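PDB 3ESI: ApeI dehydratase-like domain-containing protein from Pectobacterium atrosepticum, which is functionally uncharacterised but has a hot-dog fold of the ApeI type and is probably a dehydratase acting on acyl thioesters. Local coordinates for residues T65-E70 against K118-M123; L24-D29 against Q76-G81; L6-V11 against S18-M23; T83-L88 against S100-E105. One frame throughout, in Å; residues are numbered along the deposited sequence.

Contact 1 of 4, residues T65-E70 against K118-M123; sequences TFLSIE and KLTPIM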
loop_
_atom_site.group_PDB
_atom_site.type_symbol
_atom_site.label_atom_id
_atom_site.label_comp_id
_atom_site.label_asym_id
_atom_site.label_seq_id
_atom_site.Cartn_x
_atom_site.Cartn_y
_atom_site.Cartn_z
ATOM N N THR A 65 25.476 -2.535 10.976
ATOM C CA THR A 65 24.372 -2.030 10.174
ATOM C C THR A 65 23.703 -3.155 9.409
ATOM O O THR A 65 24.215 -4.280 9.321
ATOM C CB THR A 65 24.809 -0.961 9.154
ATOM O OG1 THR A 65 25.949 -1.431 8.422
ATOM C CG2 THR A 65 25.133 0.349 9.857
ATOM N N PHE A 66 22.548 -2.825 8.853
ATOM C CA PHE A 66 21.743 -3.765 8.092
ATOM C C PHE A 66 22.474 -4.357 6.879
ATOM O O PHE A 66 23.228 -3.663 6.191
ATOM C CB PHE A 66 20.477 -3.043 7.621
ATOM C CG PHE A 66 19.557 -3.882 6.767
ATOM C CD1 PHE A 66 18.505 -4.597 7.346
ATOM C CD2 PHE A 66 19.705 -3.909 5.377
ATOM C CE1 PHE A 66 17.609 -5.322 6.554
ATOM C CE2 PHE A 66 18.817 -4.632 4.579
ATOM C CZ PHE A 66 17.764 -5.340 5.167
ATOM N N LEU A 67 22.256 -5.651 6.642
ATOM C CA LEU A 67 22.817 -6.321 5.471
ATOM C C LEU A 67 21.614 -6.906 4.743
ATOM O O LEU A 67 21.371 -6.586 3.587
ATOM C CB LEU A 67 23.797 -7.446 5.836
ATOM C CG LEU A 67 24.302 -8.219 4.597
ATOM C CD1 LEU A 67 25.091 -7.303 3.675
ATOM C CD2 LEU A 67 25.159 -9.400 5.031
ATOM N N SER A 68 20.842 -7.737 5.440
ATOM C CA SER A 68 19.663 -8.345 4.833
ATOM C C SER A 68 18.666 -8.916 5.827
ATOM O O SER A 68 18.980 -9.157 6.994
ATOM C CB SER A 68 20.075 -9.463 3.869
ATOM O OG SER A 68 20.567 -10.582 4.582
ATOM N N ILE A 69 17.460 -9.151 5.324
ATOM C CA ILE A 69 16.356 -9.710 6.093
ATOM C C ILE A 69 16.330 -11.216 5.850
ATOM O O ILE A 69 15.948 -11.660 4.774
ATOM C CB ILE A 69 14.992 -9.113 5.629
ATOM C CG1 ILE A 69 14.937 -9.046 4.086
ATOM C CG2 ILE A 69 14.769 -7.735 6.238
ATOM C CD1 ILE A 69 15.953 -8.078 3.364
ATOM N N GLU A 70 16.750 -12.008 6.830
ATOM C CA GLU A 70 16.735 -13.447 6.634
ATOM C C GLU A 70 15.294 -13.930 6.575
ATOM O O GLU A 70 14.962 -14.803 5.784
ATOM C CB GLU A 70 17.512 -14.169 7.744
ATOM C CG GLU A 70 17.522 -15.696 7.597
ATOM C CD GLU A 70 18.697 -16.374 8.306
ATOM O OE1 GLU A 70 18.627 -17.606 8.531
ATOM O OE2 GLU A 70 19.692 -15.682 8.624
ATOM N N LYS A 118 20.212 -10.087 9.256
ATOM C CA LYS A 118 21.652 -10.279 9.250
ATOM C C LYS A 118 22.249 -8.883 9.247
ATOM O O LYS A 118 21.755 -8.014 8.532
ATOM C CB LYS A 118 22.098 -11.031 7.988
ATOM C CG LYS A 118 21.458 -12.409 7.779
ATOM C CD LYS A 118 21.936 -13.447 8.798
ATOM C CE LYS A 118 23.432 -13.724 8.672
ATOM N NZ LYS A 118 23.881 -14.730 9.672
ATOM N N LEU A 119 23.284 -8.663 10.055
ATOM C CA LEU A 119 23.954 -7.361 10.111
ATOM C C LEU A 119 25.423 -7.537 9.712
ATOM O O LEU A 119 25.933 -8.658 9.696
ATOM C CB LEU A 119 23.876 -6.766 11.524
ATOM C CG LEU A 119 22.509 -6.595 12.211
ATOM C CD1 LEU A 119 22.717 -5.844 13.530
ATOM C CD2 LEU A 119 21.533 -5.844 11.308
ATOM N N THR A 120 26.102 -6.442 9.383
ATOM C CA THR A 120 27.508 -6.518 8.992
ATOM C C THR A 120 28.309 -5.384 9.623
ATOM O O THR A 120 27.779 -4.299 9.877
ATOM C CB THR A 120 27.694 -6.396 7.449
ATOM O OG1 THR A 120 26.799 -7.286 6.782
ATOM C CG2 THR A 120 29.116 -6.766 7.042
ATOM N N PRO A 121 29.605 -5.621 9.885
ATOM C CA PRO A 121 30.431 -4.571 10.478
ATOM C C PRO A 121 30.366 -3.318 9.602
ATOM O O PRO A 121 30.250 -3.419 8.379
ATOM C CB PRO A 121 31.813 -5.202 10.484
ATOM C CG PRO A 121 31.502 -6.637 10.747
ATOM C CD PRO A 121 30.339 -6.900 9.837
ATOM N N ILE A 122 30.428 -2.147 10.231
ATOM C CA ILE A 122 30.381 -0.875 9.510
ATOM C C ILE A 122 31.753 -0.525 8.942
ATOM O O ILE A 122 32.711 -0.306 9.693
ATOM C CB ILE A 122 29.920 0.270 10.427
ATOM C CG1 ILE A 122 28.515 -0.034 10.950
ATOM C CG2 ILE A 122 29.945 1.590 9.664
ATOM C CD1 ILE A 122 27.957 1.003 11.898
ATOM N N MET A 123 31.828 -0.462 7.614
ATOM C CA MET A 123 33.071 -0.171 6.905
ATOM C C MET A 123 33.989 -1.381 7.082
ATOM O O MET A 123 35.210 -1.238 7.064
ATOM C CB MET A 123 33.761 1.076 7.482
ATOM C CG MET A 123 32.871 2.309 7.618
ATOM S SD MET A 123 33.699 3.699 8.465
ATOM C CE MET A 123 33.343 3.340 10.213
#

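Contact 2 of 4, residues L24-D29 against Q76-G81; sequences LQVDPD and QPILPG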
loop_
_atom_site.group_PDB
_atom_site.type_symbol
_atom_site.label_atom_id
_atom_site.label_comp_id
_atom_site.label_asym_id
_atom_site.label_seq_id
_atom_site.Cartn_x
_atom_site.Cartn_y
_atom_site.Cartn_z
ATOM N N LEU A 24 6.878 0.225 23.971
ATOM C CA LEU A 24 6.704 1.369 23.075
ATOM C C LEU A 24 5.234 1.706 22.855
ATOM O O LEU A 24 4.351 0.846 22.958
ATOM C CB LEU A 24 7.358 1.072 21.715
ATOM C CG LEU A 24 8.730 0.400 21.755
ATOM C CD1 LEU A 24 9.137 -0.015 20.357
ATOM C CD2 LEU A 24 9.746 1.328 22.346
ATOM N N GLN A 25 4.970 2.969 22.563
ATOM C CA GLN A 25 3.604 3.393 22.316
ATOM C C GLN A 25 3.542 3.891 20.888
ATOM O O GLN A 25 4.360 4.728 20.476
ATOM C CB GLN A 25 3.200 4.501 23.296
ATOM C CG GLN A 25 1.802 5.088 23.078
ATOM C CD GLN A 25 0.663 4.115 23.401
ATOM O OE1 GLN A 25 0.852 3.110 24.104
ATOM N NE2 GLN A 25 -0.541 4.428 22.901
ATOM N N VAL A 26 2.595 3.346 20.131
ATOM C CA VAL A 26 2.410 3.734 18.744
ATOM C C VAL A 26 1.514 4.965 18.718
ATOM O O VAL A 26 0.293 4.873 18.796
ATOM C CB VAL A 26 1.764 2.598 17.942
ATOM C CG1 VAL A 26 1.484 3.055 16.520
ATOM C CG2 VAL A 26 2.678 1.396 17.959
ATOM N N ASP A 27 2.149 6.120 18.605
ATOM C CA ASP A 27 1.477 7.406 18.595
ATOM C C ASP A 27 0.558 7.649 17.394
ATOM O O ASP A 27 1.003 7.634 16.249
ATOM C CB ASP A 27 2.535 8.497 18.646
ATOM C CG ASP A 27 1.982 9.818 19.099
ATOM O OD1 ASP A 27 2.736 10.813 19.034
ATOM O OD2 ASP A 27 0.810 9.861 19.529
ATOM N N PRO A 28 -0.738 7.896 17.650
ATOM C CA PRO A 28 -1.755 8.155 16.623
ATOM C C PRO A 28 -1.389 9.313 15.705
ATOM O O PRO A 28 -1.951 9.447 14.633
ATOM C CB PRO A 28 -3.001 8.489 17.443
ATOM C CG PRO A 28 -2.802 7.689 18.704
ATOM C CD PRO A 28 -1.339 7.928 18.996
ATOM N N ASP A 29 -0.456 10.155 16.132
ATOM C CA ASP A 29 -0.053 11.303 15.329
ATOM C C ASP A 29 1.146 11.074 14.421
ATOM O O ASP A 29 1.647 12.021 13.813
ATOM C CB ASP A 29 0.226 12.511 16.228
ATOM C CG ASP A 29 -0.997 12.931 17.036
ATOM O OD1 ASP A 29 -2.096 13.030 16.439
ATOM O OD2 ASP A 29 -0.857 13.164 18.261
ATOM N N GLN A 76 0.033 -10.006 13.147
ATOM C CA GLN A 76 -1.067 -9.150 13.554
ATOM C C GLN A 76 -0.756 -7.700 13.235
ATOM O O GLN A 76 0.346 -7.222 13.499
ATOM C CB GLN A 76 -1.312 -9.296 15.059
ATOM C CG GLN A 76 -2.770 -9.229 15.454
ATOM C CD GLN A 76 -3.504 -10.532 15.164
ATOM O OE1 GLN A 76 -4.695 -10.530 14.834
ATOM N NE2 GLN A 76 -2.801 -11.653 15.300
ATOM N N PRO A 77 -1.721 -6.980 12.650
ATOM C CA PRO A 77 -1.489 -5.571 12.321
ATOM C C PRO A 77 -1.382 -4.747 13.602
ATOM O O PRO A 77 -2.000 -5.074 14.617
ATOM C CB PRO A 77 -2.724 -5.198 11.506
ATOM C CG PRO A 77 -3.151 -6.504 10.908
ATOM C CD PRO A 77 -2.985 -7.448 12.065
ATOM N N ILE A 78 -0.588 -3.687 13.548
ATOM C CA ILE A 78 -0.390 -2.809 14.684
ATOM C C ILE A 78 -1.131 -1.510 14.385
ATOM O O ILE A 78 -0.774 -0.781 13.466
ATOM C CB ILE A 78 1.108 -2.540 14.883
ATOM C CG1 ILE A 78 1.823 -3.866 15.176
ATOM C CG2 ILE A 78 1.319 -1.548 16.009
ATOM C CD1 ILE A 78 3.324 -3.771 15.339
ATOM N N LEU A 79 -2.175 -1.228 15.158
ATOM C CA LEU A 79 -2.977 -0.029 14.947
ATOM C C LEU A 79 -2.467 1.170 15.734
ATOM O O LEU A 79 -1.692 1.032 16.672
ATOM C CB LEU A 79 -4.434 -0.293 15.336
ATOM C CG LEU A 79 -5.072 -1.566 14.781
ATOM C CD1 LEU A 79 -6.566 -1.554 15.095
ATOM C CD2 LEU A 79 -4.835 -1.659 13.281
ATOM N N PRO A 80 -2.908 2.372 15.353
ATOM C CA PRO A 80 -2.502 3.601 16.031
ATOM C C PRO A 80 -2.989 3.565 17.481
ATOM O O PRO A 80 -4.113 3.132 17.748
ATOM C CB PRO A 80 -3.211 4.687 15.227
ATOM C CG PRO A 80 -3.314 4.098 13.870
ATOM C CD PRO A 80 -3.725 2.673 14.167
ATOM N N GLY A 81 -2.148 4.008 18.412
ATOM C CA GLY A 81 -2.528 4.018 19.819
ATOM C C GLY A 81 -2.258 2.742 20.606
ATOM O O GLY A 81 -2.643 2.660 21.765
#

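Contact 3 of 4, residues L6-V11 against S18-M23; sequences LVRHDV and SQVELM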
loop_
_atom_site.group_PDB
_atom_site.type_symbol
_atom_site.label_atom_id
_atom_site.label_comp_id
_atom_site.label_asym_id
_atom_site.label_seq_id
_atom_site.Cartn_x
_atom_site.Cartn_y
_atom_site.Cartn_z
ATOM N N LEU A 6 8.282 3.933 26.274
ATOM C CA LEU A 6 7.683 3.867 27.603
ATOM C C LEU A 6 8.709 3.455 28.641
ATOM O O LEU A 6 8.928 4.166 29.620
ATOM C CB LEU A 6 6.511 2.881 27.601
ATOM C CG LEU A 6 5.487 3.289 26.543
ATOM C CD1 LEU A 6 4.291 2.353 26.542
ATOM C CD2 LEU A 6 5.050 4.722 26.827
ATOM N N VAL A 7 9.334 2.302 28.417
ATOM C CA VAL A 7 10.343 1.777 29.321
ATOM C C VAL A 7 11.414 1.086 28.502
ATOM O O VAL A 7 11.119 0.512 27.458
ATOM C CB VAL A 7 9.750 0.718 30.277
ATOM C CG1 VAL A 7 10.817 0.226 31.240
ATOM C CG2 VAL A 7 8.558 1.290 31.024
ATOM N N ARG A 8 12.656 1.160 28.973
ATOM C CA ARG A 8 13.782 0.492 28.324
ATOM C C ARG A 8 14.482 -0.322 29.394
ATOM O O ARG A 8 15.145 0.231 30.270
ATOM C CB ARG A 8 14.797 1.477 27.739
ATOM C CG ARG A 8 16.024 0.754 27.148
ATOM C CD ARG A 8 17.139 1.693 26.697
ATOM N NE ARG A 8 16.714 2.576 25.616
ATOM C CZ ARG A 8 17.495 3.473 25.014
ATOM N NH1 ARG A 8 18.757 3.614 25.377
ATOM N NH2 ARG A 8 17.001 4.235 24.046
ATOM N N HIS A 9 14.336 -1.633 29.340
ATOM C CA HIS A 9 14.994 -2.447 30.331
ATOM C C HIS A 9 16.496 -2.449 30.104
ATOM O O HIS A 9 16.974 -1.988 29.064
ATOM C CB HIS A 9 14.403 -3.850 30.307
ATOM C CG HIS A 9 13.020 -3.907 30.879
ATOM N ND1 HIS A 9 12.191 -4.997 30.730
ATOM C CD2 HIS A 9 12.328 -3.008 31.618
ATOM C CE1 HIS A 9 11.048 -4.767 31.353
ATOM N NE2 HIS A 9 11.106 -3.566 31.899
ATOM N N ASP A 10 17.237 -2.921 31.102
ATOM C CA ASP A 10 18.691 -2.978 31.012
ATOM C C ASP A 10 19.065 -4.130 30.107
ATOM O O ASP A 10 18.293 -5.072 29.946
ATOM C CB ASP A 10 19.331 -3.213 32.387
ATOM C CG ASP A 10 19.008 -2.115 33.392
ATOM O OD1 ASP A 10 19.128 -0.918 33.053
ATOM O OD2 ASP A 10 18.644 -2.462 34.536
ATOM N N VAL A 11 20.255 -4.054 29.525
ATOM C CA VAL A 11 20.730 -5.106 28.646
ATOM C C VAL A 11 21.082 -6.363 29.435
ATOM O O VAL A 11 21.804 -6.298 30.433
ATOM C CB VAL A 11 21.982 -4.663 27.872
ATOM C CG1 VAL A 11 22.450 -5.787 26.965
ATOM C CG2 VAL A 11 21.686 -3.399 27.075
ATOM N N SER A 18 22.952 -10.728 23.343
ATOM C CA SER A 18 22.539 -9.597 24.167
ATOM C C SER A 18 21.033 -9.424 24.002
ATOM O O SER A 18 20.461 -9.849 23.000
ATOM C CB SER A 18 23.239 -8.320 23.722
ATOM O OG SER A 18 24.610 -8.363 24.036
ATOM N N GLN A 19 20.387 -8.805 24.980
ATOM C CA GLN A 19 18.947 -8.605 24.908
ATOM C C GLN A 19 18.523 -7.281 25.520
ATOM O O GLN A 19 19.113 -6.799 26.488
ATOM C CB GLN A 19 18.206 -9.746 25.618
ATOM C CG GLN A 19 18.474 -11.114 25.016
ATOM C CD GLN A 19 18.524 -12.239 26.058
ATOM O OE1 GLN A 19 17.488 -12.726 26.521
ATOM N NE2 GLN A 19 19.743 -12.649 26.431
ATOM N N VAL A 20 17.497 -6.689 24.927
ATOM C CA VAL A 20 16.946 -5.442 25.415
ATOM C C VAL A 20 15.452 -5.523 25.151
ATOM O O VAL A 20 15.017 -5.973 24.088
ATOM C CB VAL A 20 17.549 -4.208 24.697
ATOM C CG1 VAL A 20 17.149 -4.188 23.224
ATOM C CG2 VAL A 20 17.090 -2.941 25.400
ATOM N N GLU A 21 14.670 -5.127 26.141
ATOM C CA GLU A 21 13.232 -5.155 26.009
ATOM C C GLU A 21 12.709 -3.746 26.141
ATOM O O GLU A 21 13.058 -3.038 27.084
ATOM C CB GLU A 21 12.618 -6.029 27.092
ATOM C CG GLU A 21 11.118 -6.153 26.961
ATOM C CD GLU A 21 10.538 -7.161 27.921
ATOM O OE1 GLU A 21 11.203 -8.197 28.159
ATOM O OE2 GLU A 21 9.415 -6.933 28.418
ATOM N N LEU A 22 11.894 -3.326 25.187
ATOM C CA LEU A 22 11.330 -1.991 25.248
ATOM C C LEU A 22 9.823 -2.036 25.259
ATOM O O LEU A 22 9.213 -2.962 24.729
ATOM C CB LEU A 22 11.772 -1.145 24.055
ATOM C CG LEU A 22 13.223 -0.684 24.014
ATOM C CD1 LEU A 22 14.138 -1.869 23.770
ATOM C CD2 LEU A 22 13.383 0.333 22.908
ATOM N N MET A 23 9.217 -1.047 25.899
ATOM C CA MET A 23 7.768 -0.946 25.895
ATOM C C MET A 23 7.621 0.316 25.066
ATOM O O MET A 23 8.212 1.346 25.393
ATOM C CB MET A 23 7.207 -0.756 27.308
ATOM C CG MET A 23 5.681 -0.803 27.364
ATOM S SD MET A 23 4.986 -0.891 29.043
ATOM C CE MET A 23 5.147 -2.725 29.339
#

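Contact 4 of 4, residues T83-L88 against S100-E105; sequences TLRLVL and SYSILE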
loop_
_atom_site.group_PDB
_atom_site.type_symbol
_atom_site.label_atom_id
_atom_site.label_comp_id
_atom_site.label_asym_id
_atom_site.label_seq_id
_atom_site.Cartn_x
_atom_site.Cartn_y
_atom_site.Cartn_z
ATOM N N THR A 83 0.024 -0.299 22.540
ATOM C CA THR A 83 1.218 -0.406 23.381
ATOM C C THR A 83 1.922 -1.691 22.958
ATOM O O THR A 83 1.289 -2.744 22.843
ATOM C CB THR A 83 0.839 -0.455 24.876
ATOM O OG1 THR A 83 0.179 0.768 25.223
ATOM C CG2 THR A 83 2.075 -0.615 25.751
ATOM N N LEU A 84 3.225 -1.599 22.711
ATOM C CA LEU A 84 3.990 -2.755 22.247
ATOM C C LEU A 84 5.203 -3.122 23.081
ATOM O O LEU A 84 5.867 -2.262 23.663
ATOM C CB LEU A 84 4.501 -2.517 20.821
ATOM C CG LEU A 84 3.574 -2.069 19.690
ATOM C CD1 LEU A 84 4.411 -1.805 18.421
ATOM C CD2 LEU A 84 2.516 -3.140 19.433
ATOM N N ARG A 85 5.493 -4.415 23.123
ATOM C CA ARG A 85 6.691 -4.892 23.790
ATOM C C ARG A 85 7.610 -5.273 22.614
ATOM O O ARG A 85 7.196 -5.967 21.684
ATOM C CB ARG A 85 6.419 -6.135 24.654
ATOM C CG ARG A 85 7.619 -6.518 25.527
ATOM C CD ARG A 85 7.594 -7.979 25.976
ATOM N NE ARG A 85 6.382 -8.354 26.703
ATOM C CZ ARG A 85 6.003 -7.844 27.878
ATOM N NH1 ARG A 85 6.735 -6.917 28.492
ATOM N NH2 ARG A 85 4.879 -8.267 28.442
ATOM N N LEU A 86 8.839 -4.784 22.637
ATOM C CA LEU A 86 9.802 -5.089 21.600
ATOM C C LEU A 86 10.987 -5.804 22.232
ATOM O O LEU A 86 11.657 -5.253 23.106
ATOM C CB LEU A 86 10.297 -3.806 20.923
ATOM C CG LEU A 86 11.448 -4.063 19.937
ATOM C CD1 LEU A 86 10.940 -4.962 18.821
ATOM C CD2 LEU A 86 11.991 -2.754 19.347
ATOM N N VAL A 87 11.233 -7.034 21.804
ATOM C CA VAL A 87 12.367 -7.802 22.310
ATOM C C VAL A 87 13.396 -7.973 21.185
ATOM O O VAL A 87 13.064 -8.461 20.098
ATOM C CB VAL A 87 11.932 -9.218 22.803
ATOM C CG1 VAL A 87 13.140 -9.986 23.321
ATOM C CG2 VAL A 87 10.884 -9.103 23.904
ATOM N N LEU A 88 14.631 -7.553 21.456
ATOM C CA LEU A 88 15.747 -7.654 20.510
ATOM C C LEU A 88 16.838 -8.550 21.097
ATOM O O LEU A 88 17.299 -8.307 22.217
ATOM C CB LEU A 88 16.372 -6.279 20.257
ATOM C CG LEU A 88 15.815 -5.307 19.221
ATOM C CD1 LEU A 88 14.306 -5.337 19.222
ATOM C CD2 LEU A 88 16.343 -3.910 19.535
ATOM N N SER A 100 11.152 -9.294 18.079
ATOM C CA SER A 100 9.784 -9.721 18.294
ATOM C C SER A 100 8.906 -8.585 18.829
ATOM O O SER A 100 9.245 -7.936 19.814
ATOM C CB SER A 100 9.766 -10.902 19.258
ATOM O OG SER A 100 8.444 -11.358 19.449
ATOM N N TYR A 101 7.785 -8.347 18.157
ATOM C CA TYR A 101 6.839 -7.305 18.551
ATOM C C TYR A 101 5.579 -7.954 19.086
ATOM O O TYR A 101 5.033 -8.860 18.458
ATOM C CB TYR A 101 6.421 -6.443 17.349
ATOM C CG TYR A 101 7.362 -5.332 16.946
ATOM C CD1 TYR A 101 7.374 -4.111 17.623
ATOM C CD2 TYR A 101 8.207 -5.480 15.843
ATOM C CE1 TYR A 101 8.196 -3.068 17.206
ATOM C CE2 TYR A 101 9.031 -4.446 15.421
ATOM C CZ TYR A 101 9.020 -3.247 16.102
ATOM O OH TYR A 101 9.826 -2.227 15.660
ATOM N N SER A 102 5.101 -7.491 20.233
ATOM C CA SER A 102 3.854 -8.030 20.763
ATOM C C SER A 102 2.965 -6.883 21.250
ATOM O O SER A 102 3.446 -5.877 21.770
ATOM C CB SER A 102 4.117 -9.075 21.875
ATOM O OG SER A 102 4.609 -8.509 23.075
ATOM N N ILE A 103 1.665 -7.031 21.021
ATOM C CA ILE A 103 0.674 -6.031 21.412
ATOM C C ILE A 103 0.106 -6.365 22.781
ATOM O O ILE A 103 -0.357 -7.490 23.000
ATOM C CB ILE A 103 -0.508 -6.007 20.430
ATOM C CG1 ILE A 103 -0.017 -5.669 19.023
ATOM C CG2 ILE A 103 -1.547 -5.006 20.899
ATOM C CD1 ILE A 103 -1.073 -5.849 17.949
ATOM N N LEU A 104 0.142 -5.395 23.697
ATOM C CA LEU A 104 -0.401 -5.601 25.045
ATOM C C LEU A 104 -1.756 -4.924 25.147
ATOM O O LEU A 104 -1.860 -3.710 24.966
ATOM C CB LEU A 104 0.520 -5.010 26.132
ATOM C CG LEU A 104 1.941 -5.532 26.423
ATOM C CD1 LEU A 104 2.088 -6.965 25.934
ATOM C CD2 LEU A 104 2.974 -4.652 25.758
ATOM N N GLU A 105 -2.788 -5.719 25.413
ATOM C CA GLU A 105 -4.161 -5.229 25.585
ATOM C C GLU A 105 -4.786 -6.064 26.701
ATOM O O GLU A 105 -4.734 -7.297 26.664
ATOM C CB GLU A 105 -5.002 -5.407 24.316
ATOM C CG GLU A 105 -4.667 -4.478 23.162
ATOM C CD GLU A 105 -5.637 -4.640 21.981
ATOM O OE1 GLU A 105 -6.850 -4.360 22.157
ATOM O OE2 GLU A 105 -5.186 -5.049 20.885
HETATM O O HOH W 1 7.175 -9.038 21.706
#

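Contact 1 of 4, residues T65-E70 against K118-M123
Residues 65-69 and 118-121 run antiparallel, the axes of these short segments at 140°, and a classic beta bulge shifts the pairing by one residue. Thr-65 and Thr-120 form a hydrogen-bonded pair, with Thr-120 N 2.9 Å from Thr-65 O and almost in line with that carbonyl. At the bulge Lys-118 O takes two amides: Leu-67 N at 3.1 Å, in the carbonyl plane, and Ser-68 N at 3.2 Å, which comes from above that plane. The return bond is the shortest of the set, Lys-118 N to Ser-68 O at 2.7 Å. At the bulge the side chain of Leu-67 points toward the partner strand. With CG anti to its backbone N, its CB and CD2 close around the hydroxyl of Thr-120, whose OG1 lies 3.2 Å from Leu-67 CB. Lys-118 bends twice, at chi2 and chi3, and lays its CD 3.2 Å from Glu-70 OE2, with the chains crossing obliquely. The ammonium goes elsewhere: NZ stands 4.4 Å from Glu-70 OE2, beyond a salt bridge, and bonds to Lys-94 O. Where strand 108-121 ends, Ile-122 CD1 meets Thr-65 CG2 at 3.5 Å, the two side chains crossing at about a right angle. Phe-66 and Leu-119 diverge from each other, yet both touch Met-53 of helix 45-59. Strand 64-74 is the outermost strand of the sheet within this chain, and the Phe-66 ring also stacks edge-to-face with Phe-31 of the second subunit.

Contact 2 of 4, residues L24-D29 against Q76-G81
Val-26 O receives the amide of Gly-81 at 2.6 Å from Gly-81 N, the donor lying nearly along the C=O axis. This bond pins the loop 76-81 against the chain where it leaves strand 17-25. Beside it, the amide of Gln-25 makes a weak bond, bent to 132° at the hydrogen, from NE2 to Gly-81 O at 3.0 Å. On the inner side the two branches of Val-26 divide the work. CG2, anti to the carbonyl carbon, meets Ile-78 CG2 at 3.8 Å with the side chains crossing at about a right angle, while CG1 lies 3.8 Å from Leu-79 O. Farther along, Pro-28 CA rests 4.0 Å from Pro-80 CB, and Pro-28 CG reaches the backbone of Gly-81. The positive phi of Gly-81 (87°) would press a CB against the preceding carbonyl, so the turn calls for glycine. In the second shell, Gln-25 OE1 bonds to Thr-83 OG1, which fixes the rotation of the amide and directs NE2 to Gly-81. Leu-84 packs on both Val-26 and Ile-78, and Phe-33 touches Val-26 and Pro-80. The short, nearly axial backbone bond is therefore the firm polar tie, with apolar packing of Val-26 and Ile-78 backing it on the buried side.

Contact 3 of 4, residues L6-V11 against S18-M23
Strands 4-8 and 17-25 form a beta hairpin at one edge of the antiparallel sheet as formed within this chain; residues 6-8 and 18-23 run 173° apart, nearly antiparallel. The contact opens with a classic beta bulge in which Leu-6 and Val-7 both face Met-23. Met-23 O takes Leu-6 N at 2.7 Å in its carbonyl plane and, more weakly, Val-7 N at 3.4 Å; Met-23 N answers to Val-7 O. Past the non-hydrogen-bonded pair Arg-8 and Leu-22, His-9 N donates to Glu-21 O at 2.9 Å, nearly along the C=O axis. Beyond that the pairing loosens, and Val-11 CA approaches Gln-19 O at 3.2 Å as a CA-H...O contact. Among the side chains, Leu-6 points toward Met-23 at the bulge and sets CD1 3.5 Å from Met-23 CG, the chains crossing obliquely before the thioether bends off at chi3. His-9 and Glu-21 lie side by side and point the same way, ring and carboxylate planes 52° apart, with His-9 ND1 3.8 Å from Glu-21 CB. Underneath, Val-11 and Val-20 both touch Val-59 of helix 45-59, and Leu-22 packs on Tyr-55. The strongest tie of Glu-21 lies on the next strand, where OE2 forms a salt bridge with Arg-85. With its carboxylate engaged there, Glu-21 would probably have only a modest electrostatic effect on the ionisation of His-9, whose ND1 lies 4.1 Å from Glu-21 OE2.

Contact 4 of 4, residues T83-L88 against S100-E105
Leu-86 CD1 sits squarely over one face of the Tyr-101 ring, 3.6 Å from its centroid and 9° off the normal, a CH-pi contact. The two side chains run side by side, Leu-86 with CG anti to its backbone N. Leu-84 adds two more touches: CD1 meets Tyr-101 CD1 at 3.8 Å, the side chains crossing obliquely, and CD2 reaches Ile-103 CG1 at 3.6 Å. Tyr-101 also packs on Trp-51 and Val-52 of helix 45-59, and its hydroxyl bonds to Gln-48 O. This is the face on which the hot-dog sheet wraps its central helix. Strands 83-91 and 96-105 form a hairpin in mid-sheet, with Arg-85 and Ser-102 as a hydrogen-bonded pair (Arg-85 N to Ser-102 O, 2.9 Å) and Val-87 with Ser-100 as another. The side chains of Thr-83, Arg-85, Ser-102 and Leu-104 occupy the other face. Leu-104 CD2 lies over the backbone of Arg-85, 3.7 Å from its N, and the Leu-104 and Arg-85 side chains cross at about a right angle. Ser-102 OG lies 3.4 Å from Arg-85 CB and bonds to Glu-109, which also pairs with the Arg-85 guanidinium. A water donates to Arg-85 O at 3.1 Å.

In the fold
All four contacts reach one six-stranded sheet. Contact 4 is the most central, about 8 Å from the chain's centre to its own, whereas contacts 1 and 3 are surface contacts on the strands outermost within this chain, 64-74 and 4-8; both contain a classic bulge and rest mainly on backbone bonds, with mixed polar and apolar side chains. Contact 2, partly buried, joins a loop to the end of strand 17-25, which contact 3 also uses. Contacts 2 and 3 each border contact 4, through Gln-25 with Thr-83 and Glu-21 with Arg-85. Contact 1 borders the second subunit and contact 2 the third; no other chain touches contacts 3 and 4. Aromatic packing marks contact 4, aliphatic and proline packing contact 2.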